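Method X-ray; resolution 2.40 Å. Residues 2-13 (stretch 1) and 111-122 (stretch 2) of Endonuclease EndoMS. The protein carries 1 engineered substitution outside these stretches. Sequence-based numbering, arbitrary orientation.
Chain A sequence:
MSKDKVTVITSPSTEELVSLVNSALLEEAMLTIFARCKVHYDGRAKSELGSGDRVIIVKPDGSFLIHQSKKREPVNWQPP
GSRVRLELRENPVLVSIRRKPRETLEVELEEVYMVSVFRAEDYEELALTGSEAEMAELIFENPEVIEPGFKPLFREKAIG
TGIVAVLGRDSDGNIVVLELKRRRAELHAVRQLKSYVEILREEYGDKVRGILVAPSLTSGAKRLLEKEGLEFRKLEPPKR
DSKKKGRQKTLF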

ATOM      1  N   SER A   2     -33.373 -16.750   2.687  1.00122.28           N
ATOM      2  CA  SER A   2     -32.347 -15.751   2.395  1.00110.41           C
ATOM      3  C   SER A   2     -31.679 -15.986   1.027  1.00 89.83           C
ATOM      4  O   SER A   2     -30.467 -16.199   0.937  1.00 82.99           O
ATOM      5  N   LYS A   3     -32.495 -15.954  -0.027  1.00 94.68           N
ATOM      6  CA  LYS A   3     -32.032 -16.153  -1.402  1.00 84.91           C
ATOM      7  C   LYS A   3     -31.812 -14.857  -2.191  1.00 77.72           C
ATOM      8  O   LYS A   3     -31.379 -14.903  -3.343  1.00 71.62           O
ATOM      9  N   ASP A   4     -32.127 -13.709  -1.592  1.00 68.29           N
ATOM     10  CA  ASP A   4     -31.890 -12.422  -2.256  1.00 58.38           C
ATOM     11  C   ASP A   4     -30.407 -12.083  -2.236  1.00 58.80           C
ATOM     12  O   ASP A   4     -29.711 -12.427  -1.285  1.00 52.86           O
ATOM     13  N   LYS A   5     -29.929 -11.402  -3.277  1.00 36.55           N
ATOM     14  CA  LYS A   5     -28.526 -11.033  -3.345  1.00 38.65           C
ATOM     15  C   LYS A   5     -28.174 -10.039  -2.232  1.00 47.39           C
ATOM     16  O   LYS A   5     -27.075 -10.107  -1.668  1.00 41.08           O
ATOM     17  N   VAL A   6     -29.124  -9.176  -1.869  1.00 27.26           N
ATOM     18  CA  VAL A   6     -28.892  -8.149  -0.854  1.00 27.60           C
ATOM     19  C   VAL A   6     -29.958  -8.130   0.236  1.00 26.89           C
ATOM     20  O   VAL A   6     -31.138  -8.232  -0.037  1.00 41.71           O
ATOM     21  N   THR A   7     -29.519  -7.967   1.477  1.00 33.29           N
ATOM     22  CA  THR A   7     -30.409  -7.779   2.606  1.00 29.43           C
ATOM     23  C   THR A   7     -29.988  -6.516   3.340  1.00 24.90           C
ATOM     24  O   THR A   7     -28.820  -6.327   3.608  1.00 39.92           O
ATOM     25  N   VAL A   8     -30.927  -5.641   3.654  1.00 32.57           N
ATOM     26  CA  VAL A   8     -30.586  -4.358   4.238  1.00 32.89           C
ATOM     27  C   VAL A   8     -31.492  -4.112   5.407  1.00 38.64           C
ATOM     28  O   VAL A   8     -32.704  -4.243   5.280  1.00 50.66           O
ATOM     29  N   ILE A   9     -30.921  -3.756   6.544  1.00 29.84           N
ATOM     30  CA  ILE A   9     -31.730  -3.287   7.655  1.00 23.44           C
ATOM     31  C   ILE A   9     -31.159  -1.998   8.216  1.00 37.06           C
ATOM     32  O   ILE A   9     -29.984  -1.929   8.563  1.00 33.22           O
ATOM     33  N   THR A  10     -32.001  -0.981   8.312  1.00 30.58           N
ATOM     34  CA  THR A  10     -31.611   0.278   8.913  1.00 26.35           C
ATOM     35  C   THR A  10     -32.000   0.276  10.375  1.00 25.89           C
ATOM     36  O   THR A  10     -32.980  -0.360  10.760  1.00 50.95           O
ATOM     37  N   SER A  11     -31.195   0.953  11.186  1.00 42.85           N
ATOM     38  CA  SER A  11     -31.396   1.036  12.634  1.00 29.51           C
ATOM     39  C   SER A  11     -31.716  -0.311  13.271  1.00 39.35           C
ATOM     40  O   SER A  11     -32.684  -0.432  14.018  1.00 46.67           O
ATOM     41  N   PRO A  12     -30.900  -1.330  12.987  1.00 44.08           N
ATOM     42  CA  PRO A  12     -31.351  -2.654  13.420  1.00 34.13           C
ATOM     43  C   PRO A  12     -31.365  -2.835  14.941  1.00 46.17           C
ATOM     44  O   PRO A  12     -30.649  -2.155  15.683  1.00 39.70           O
ATOM     45  N   SER A  13     -32.221  -3.743  15.387  1.00 40.66           N
ATOM     46  CA  SER A  13     -32.171  -4.260  16.741  1.00 47.70           C
ATOM     47  C   SER A  13     -30.913  -5.099  16.898  1.00 44.36           C
ATOM     48  O   SER A  13     -30.311  -5.520  15.904  1.00 36.78           O
ATOM     49  N   GLU A 111     -23.767   2.931  17.704  1.00 40.30           N
ATOM     50  CA  GLU A 111     -25.061   2.946  17.034  1.00 43.41           C
ATOM     51  C   GLU A 111     -24.960   2.415  15.613  1.00 33.03           C
ATOM     52  O   GLU A 111     -24.248   2.967  14.788  1.00 41.32           O
ATOM     53  N   VAL A 112     -25.698   1.372  15.295  1.00 34.90           N
ATOM     54  CA  VAL A 112     -25.599   0.854  13.945  1.00 32.96           C
ATOM     55  C   VAL A 112     -26.701   1.456  13.068  1.00 40.40           C
ATOM     56  O   VAL A 112     -27.873   1.153  13.244  1.00 46.78           O
ATOM     57  N   TYR A 113     -26.321   2.305  12.122  1.00 40.39           N
ATOM     58  CA  TYR A 113     -27.301   2.956  11.250  1.00 32.07           C
ATOM     59  C   TYR A 113     -27.792   2.018  10.162  1.00 30.89           C
ATOM     60  O   TYR A 113     -28.942   2.079   9.733  1.00 33.49           O
ATOM     61  N   MET A 114     -26.904   1.173   9.675  1.00 32.88           N
ATOM     62  CA  MET A 114     -27.310   0.195   8.683  1.00 34.53           C
ATOM     63  C   MET A 114     -26.432  -1.043   8.783  1.00 33.40           C
ATOM     64  O   MET A 114     -25.251  -0.948   9.118  1.00 38.97           O
ATOM     65  N   VAL A 115     -27.019  -2.198   8.501  1.00 30.29           N
ATOM     66  CA  VAL A 115     -26.266  -3.427   8.311  1.00 24.85           C
ATOM     67  C   VAL A 115     -26.778  -4.080   7.037  1.00 25.06           C
ATOM     68  O   VAL A 115     -27.964  -4.032   6.739  1.00 40.29           O
ATOM     69  N   SER A 116     -25.884  -4.680   6.271  1.00 31.50           N
ATOM     70  CA  SER A 116     -26.282  -5.259   5.002  1.00 33.73           C
ATOM     71  C   SER A 116     -25.477  -6.493   4.679  1.00 36.93           C
ATOM     72  O   SER A 116     -24.292  -6.609   5.028  1.00 32.13           O
ATOM     73  N   VAL A 117     -26.135  -7.416   3.999  1.00 29.03           N
ATOM     74  CA  VAL A 117     -25.495  -8.634   3.566  1.00 26.57           C
ATOM     75  C   VAL A 117     -25.566  -8.671   2.061  1.00 35.49           C
ATOM     76  O   VAL A 117     -26.646  -8.577   1.478  1.00 41.57           O
ATOM     77  N   PHE A 118     -24.407  -8.790   1.430  1.00 34.41           N
ATOM     78  CA  PHE A 118     -24.338  -8.750  -0.012  1.00 29.08           C
ATOM     79  C   PHE A 118     -23.750 -10.065  -0.487  1.00 33.09           C
ATOM     80  O   PHE A 118     -22.561 -10.315  -0.324  1.00 26.69           O
ATOM     81  N   ARG A 119     -24.570 -10.895  -1.120  1.00 29.09           N
ATOM     82  CA  ARG A 119     -24.060 -12.183  -1.525  1.00 27.53           C
ATOM     83  C   ARG A 119     -23.549 -11.974  -2.920  1.00 34.21           C
ATOM     84  O   ARG A 119     -24.266 -12.165  -3.893  1.00 48.35           O
ATOM     85  N   ALA A 120     -22.258 -11.707  -3.025  1.00 33.98           N
ATOM     86  CA  ALA A 120     -21.747 -11.174  -4.273  1.00 29.52           C
ATOM     87  C   ALA A 120     -21.195 -12.306  -5.079  1.00 30.80           C
ATOM     88  O   ALA A 120     -20.577 -13.215  -4.543  1.00 34.69           O
ATOM     89  N   GLU A 121     -21.441 -12.257  -6.374  1.00 28.31           N
ATOM     90  CA  GLU A 121     -21.028 -13.315  -7.261  1.00 34.53           C
ATOM     91  C   GLU A 121     -20.062 -12.708  -8.258  1.00 35.78           C
ATOM     92  O   GLU A 121     -20.415 -11.758  -8.947  1.00 33.00           O
ATOM     93  N   ASP A 122     -18.813 -13.156  -8.241  1.00 26.54           N
ATOM     94  CA  ASP A 122     -17.824 -12.627  -9.160  1.00 29.88           C
ATOM     95  C   ASP A 122     -16.787 -13.683  -9.542  1.00 36.33           C
ATOM     96  O   ASP A 122     -16.076 -14.185  -8.678  1.00 34.69           O
TER

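Antiparallel strands are held in register by their backbones, but their side chains decide how the ends are fastened and how each face is filled. The pairing of residues 6-10 with 114-118 in Endonuclease EndoMS, nearly antiparallel at 174°, illustrates the principle. The strongest polar side-chain contacts gather at one end, around Arg119. With chi1 m and chi2 and chi3 both t, its extended chain reaches back over stretch 1, although its CA-to-CB bond points sideways. Arg119 NH1 serves two acceptors there: it donates to Thr7 OG1 at 2.8 Å, almost straight at 175°, and to the backbone Asp4 O, also at 2.8 Å but more bent at 130°. The Thr7 hydroxyl lies at the edge of the guanidinium, near its plane, where an N-H can point directly at it; the m rotamer of Thr7 puts OG1 within reach. Ser2 O lies over one face of the same group, in a poorly ordered part of the chain. Arg119 NE and NH2 are satisfied elsewhere in the structure.

A second fastening lies farther along stretch 2. Lys5, whose chi1 is off-well at -143°, extends until NZ meets Glu121 OE1 at 3.1 Å, a hydrogen-bonded salt bridge; Glu121 has chi1 and chi2 both t. Between these side-chain links, Arg119 N donates to Lys5 O at 2.7 Å, so both residues also join the backbone ladder. That ladder continues through reciprocal bonds between Thr7 and Val117 and between Ile9 and Val115, and ends with Ser11 N donating to Tyr113 O at 2.9 Å.

Strand alternation then sorts the packing. On the face carrying Val6, Val8 and Thr10, the partners are Phe118, Ser116 and Met114. Val6, a t rotamer, places CG2 3.7 Å from Phe118 CD1, while Val8, also t, brings CG1 to 3.9 Å from Met114 SD. Met114 runs t, t, p, and the CG2 of Thr10 (p) lies 4.2 Å from its CG. Ser116, chi1 p, packs its CB 4.2 Å from Val8 CG2, while its hydroxyl is bonded elsewhere in the structure.

The other face carries Thr7 and Ile9 against Val117 and Val115. Ile9, m then t, approaches with CB 4.1 Å from Val115 CG1. Beyond the strand, Pro12 points toward stretch 2 and extends this apolar patch: its CG sits 3.6 Å from Val115 CG1 and 3.7 Å from Val112 CG1. Val115 adopts p and Val112 t, and the proline ring thus bridges two valines at the end remote from Arg119.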

ATOM      1  CB  SER A   2     -31.313 -15.723   3.536  1.00 86.27           C
ATOM      2  OG  SER A   2     -30.733 -16.998   3.755  1.00 73.52           O
ATOM      3  CB  LYS A   3     -33.028 -17.036  -2.162  1.00 85.50           C
ATOM      4  CG  LYS A   3     -33.957 -17.824  -1.256  1.00 86.61           C
ATOM      5  CD  LYS A   3     -35.222 -18.238  -1.984  1.00 85.61           C
ATOM      6  CE  LYS A   3     -36.249 -18.772  -1.003  1.00 76.24           C
ATOM      7  NZ  LYS A   3     -37.613 -18.720  -1.578  1.00 83.64           N
ATOM      8  CB  ASP A   4     -32.679 -11.297  -1.584  1.00 43.99           C
ATOM      9  CG  ASP A   4     -34.096 -11.199  -2.088  1.00 63.46           C
ATOM     10  OD1 ASP A   4     -34.491 -12.052  -2.916  1.00 64.81           O
ATOM     11  OD2 ASP A   4     -34.816 -10.275  -1.645  1.00 50.63           O
ATOM     12  CB  LYS A   5     -28.175 -10.472  -4.722  1.00 35.98           C
ATOM     13  CG  LYS A   5     -26.777 -10.907  -5.188  1.00 41.08           C
ATOM     14  CD  LYS A   5     -26.580 -10.893  -6.700  1.00 31.13           C
ATOM     15  CE  LYS A   5     -25.872 -12.167  -7.137  1.00 38.80           C
ATOM     16  NZ  LYS A   5     -25.705 -12.349  -8.605  1.00 28.36           N
ATOM     17  CB  VAL A   6     -28.823  -6.719  -1.494  1.00 36.70           C
ATOM     18  CG1 VAL A   6     -28.687  -5.619  -0.426  1.00 18.51           C
ATOM     19  CG2 VAL A   6     -27.687  -6.631  -2.483  1.00 34.97           C
ATOM     20  CB  THR A   7     -30.352  -8.978   3.569  1.00 40.62           C
ATOM     21  OG1 THR A   7     -30.339 -10.200   2.827  1.00 38.70           O
ATOM     22  CG2 THR A   7     -31.525  -8.963   4.499  1.00 23.40           C
ATOM     23  CB  VAL A   8     -30.755  -3.183   3.233  1.00 34.02           C
ATOM     24  CG1 VAL A   8     -30.496  -1.855   3.920  1.00 28.30           C
ATOM     25  CG2 VAL A   8     -29.837  -3.337   2.062  1.00 34.19           C
ATOM     26  CB  ILE A   9     -31.804  -4.311   8.783  1.00 34.80           C
ATOM     27  CG1 ILE A   9     -32.407  -5.620   8.280  1.00 33.39           C
ATOM     28  CG2 ILE A   9     -32.625  -3.761   9.941  1.00 32.10           C
ATOM     29  CD1 ILE A   9     -32.499  -6.655   9.355  1.00 33.48           C
ATOM     30  CB  THR A  10     -32.252   1.472   8.186  1.00 35.07           C
ATOM     31  OG1 THR A  10     -33.672   1.272   8.094  1.00 51.20           O
ATOM     32  CG2 THR A  10     -31.669   1.590   6.776  1.00 30.75           C
ATOM     33  CB  SER A  11     -32.515   2.019  12.947  1.00 36.70           C
ATOM     34  OG  SER A  11     -32.308   3.234  12.260  1.00 49.85           O
ATOM     35  CB  PRO A  12     -30.333  -3.590  12.772  1.00 38.78           C
ATOM     36  CG  PRO A  12     -29.086  -2.763  12.681  1.00 34.90           C
ATOM     37  CD  PRO A  12     -29.527  -1.351  12.446  1.00 30.38           C
ATOM     38  CB  SER A  13     -33.392  -5.117  17.031  1.00 31.86           C
ATOM     39  OG  SER A  13     -33.324  -6.306  16.247  1.00 42.64           O
ATOM     40  CB  GLU A 111     -25.628   4.361  17.024  1.00 53.35           C
ATOM     41  CG  GLU A 111     -26.987   4.481  16.368  1.00 55.74           C
ATOM     42  CD  GLU A 111     -27.575   5.868  16.545  1.00 90.53           C
ATOM     43  OE1 GLU A 111     -26.909   6.718  17.183  1.00 90.29           O
ATOM     44  OE2 GLU A 111     -28.701   6.110  16.051  1.00 82.27           O
ATOM     45  CB  VAL A 112     -25.680  -0.682  13.941  1.00 30.33           C
ATOM     46  CG1 VAL A 112     -25.711  -1.214  12.512  1.00 20.67           C
ATOM     47  CG2 VAL A 112     -24.513  -1.278  14.747  1.00 30.59           C
ATOM     48  CB  TYR A 113     -26.716   4.199  10.588  1.00 33.26           C
ATOM     49  CG  TYR A 113     -26.033   5.169  11.519  1.00 46.50           C
ATOM     50  CD1 TYR A 113     -26.759   5.881  12.473  1.00 30.01           C
ATOM     51  CD2 TYR A 113     -24.661   5.405  11.425  1.00 35.06           C
ATOM     52  CE1 TYR A 113     -26.133   6.784  13.325  1.00 36.41           C
ATOM     53  CE2 TYR A 113     -24.034   6.308  12.270  1.00 32.59           C
ATOM     54  CZ  TYR A 113     -24.774   6.994  13.214  1.00 38.59           C
ATOM     55  OH  TYR A 113     -24.156   7.889  14.050  1.00 47.53           O
ATOM     56  CB  MET A 114     -27.241   0.794   7.274  1.00 29.14           C
ATOM     57  CG  MET A 114     -27.883  -0.076   6.209  1.00 28.85           C
ATOM     58  SD  MET A 114     -27.356   0.366   4.541  1.00 57.93           S
ATOM     59  CE  MET A 114     -25.825  -0.584   4.466  1.00 45.72           C
ATOM     60  CB  VAL A 115     -26.396  -4.388   9.520  1.00 28.77           C
ATOM     61  CG1 VAL A 115     -27.851  -4.621   9.876  1.00 33.15           C
ATOM     62  CG2 VAL A 115     -25.717  -5.705   9.224  1.00 26.27           C
ATOM     63  CB  SER A 116     -26.131  -4.240   3.867  1.00 33.96           C
ATOM     64  OG  SER A 116     -24.755  -3.948   3.645  1.00 51.95           O
ATOM     65  CB  VAL A 117     -26.160  -9.877   4.178  1.00 32.39           C
ATOM     66  CG1 VAL A 117     -25.628 -11.141   3.539  1.00 24.20           C
ATOM     67  CG2 VAL A 117     -25.938  -9.897   5.669  1.00 25.38           C
ATOM     68  CB  PHE A 118     -23.498  -7.543  -0.458  1.00 32.07           C
ATOM     69  CG  PHE A 118     -23.332  -7.403  -1.957  1.00 32.16           C
ATOM     70  CD1 PHE A 118     -24.221  -7.980  -2.839  1.00 31.52           C
ATOM     71  CD2 PHE A 118     -22.268  -6.677  -2.475  1.00 33.33           C
ATOM     72  CE1 PHE A 118     -24.046  -7.834  -4.205  1.00 32.52           C
ATOM     73  CE2 PHE A 118     -22.099  -6.533  -3.832  1.00 34.10           C
ATOM     74  CZ  PHE A 118     -22.985  -7.107  -4.696  1.00 28.04           C
ATOM     75  CB  ARG A 119     -25.172 -13.250  -1.462  1.00 23.28           C
ATOM     76  CG  ARG A 119     -26.110 -13.026  -0.269  1.00 31.11           C
ATOM     77  CD  ARG A 119     -27.315 -13.972  -0.137  1.00 32.95           C
ATOM     78  NE  ARG A 119     -27.705 -14.070   1.276  1.00 46.29           N
ATOM     79  CZ  ARG A 119     -28.383 -13.142   1.957  1.00 59.22           C
ATOM     80  NH1 ARG A 119     -28.806 -12.035   1.354  1.00 39.85           N
ATOM     81  NH2 ARG A 119     -28.657 -13.325   3.250  1.00 50.52           N
ATOM     82  CB  ALA A 120     -20.692 -10.107  -4.032  1.00 27.13           C
ATOM     83  CB  GLU A 121     -22.248 -13.920  -7.944  1.00 36.94           C
ATOM     84  CG  GLU A 121     -22.018 -15.233  -8.655  1.00 62.70           C
ATOM     85  CD  GLU A 121     -23.317 -15.813  -9.206  1.00 75.01           C
ATOM     86  OE1 GLU A 121     -24.328 -15.071  -9.270  1.00 71.59           O
ATOM     87  OE2 GLU A 121     -23.329 -17.010  -9.569  1.00 81.93           O
ATOM     88  CB  ASP A 122     -17.186 -11.398  -8.501  1.00 26.58           C
ATOM     89  CG  ASP A 122     -16.226 -10.650  -9.407  1.00 38.11           C
ATOM     90  OD1 ASP A 122     -15.561  -9.721  -8.891  1.00 34.45           O
ATOM     91  OD2 ASP A 122     -16.121 -10.978 -10.606  1.00 32.19           O
TER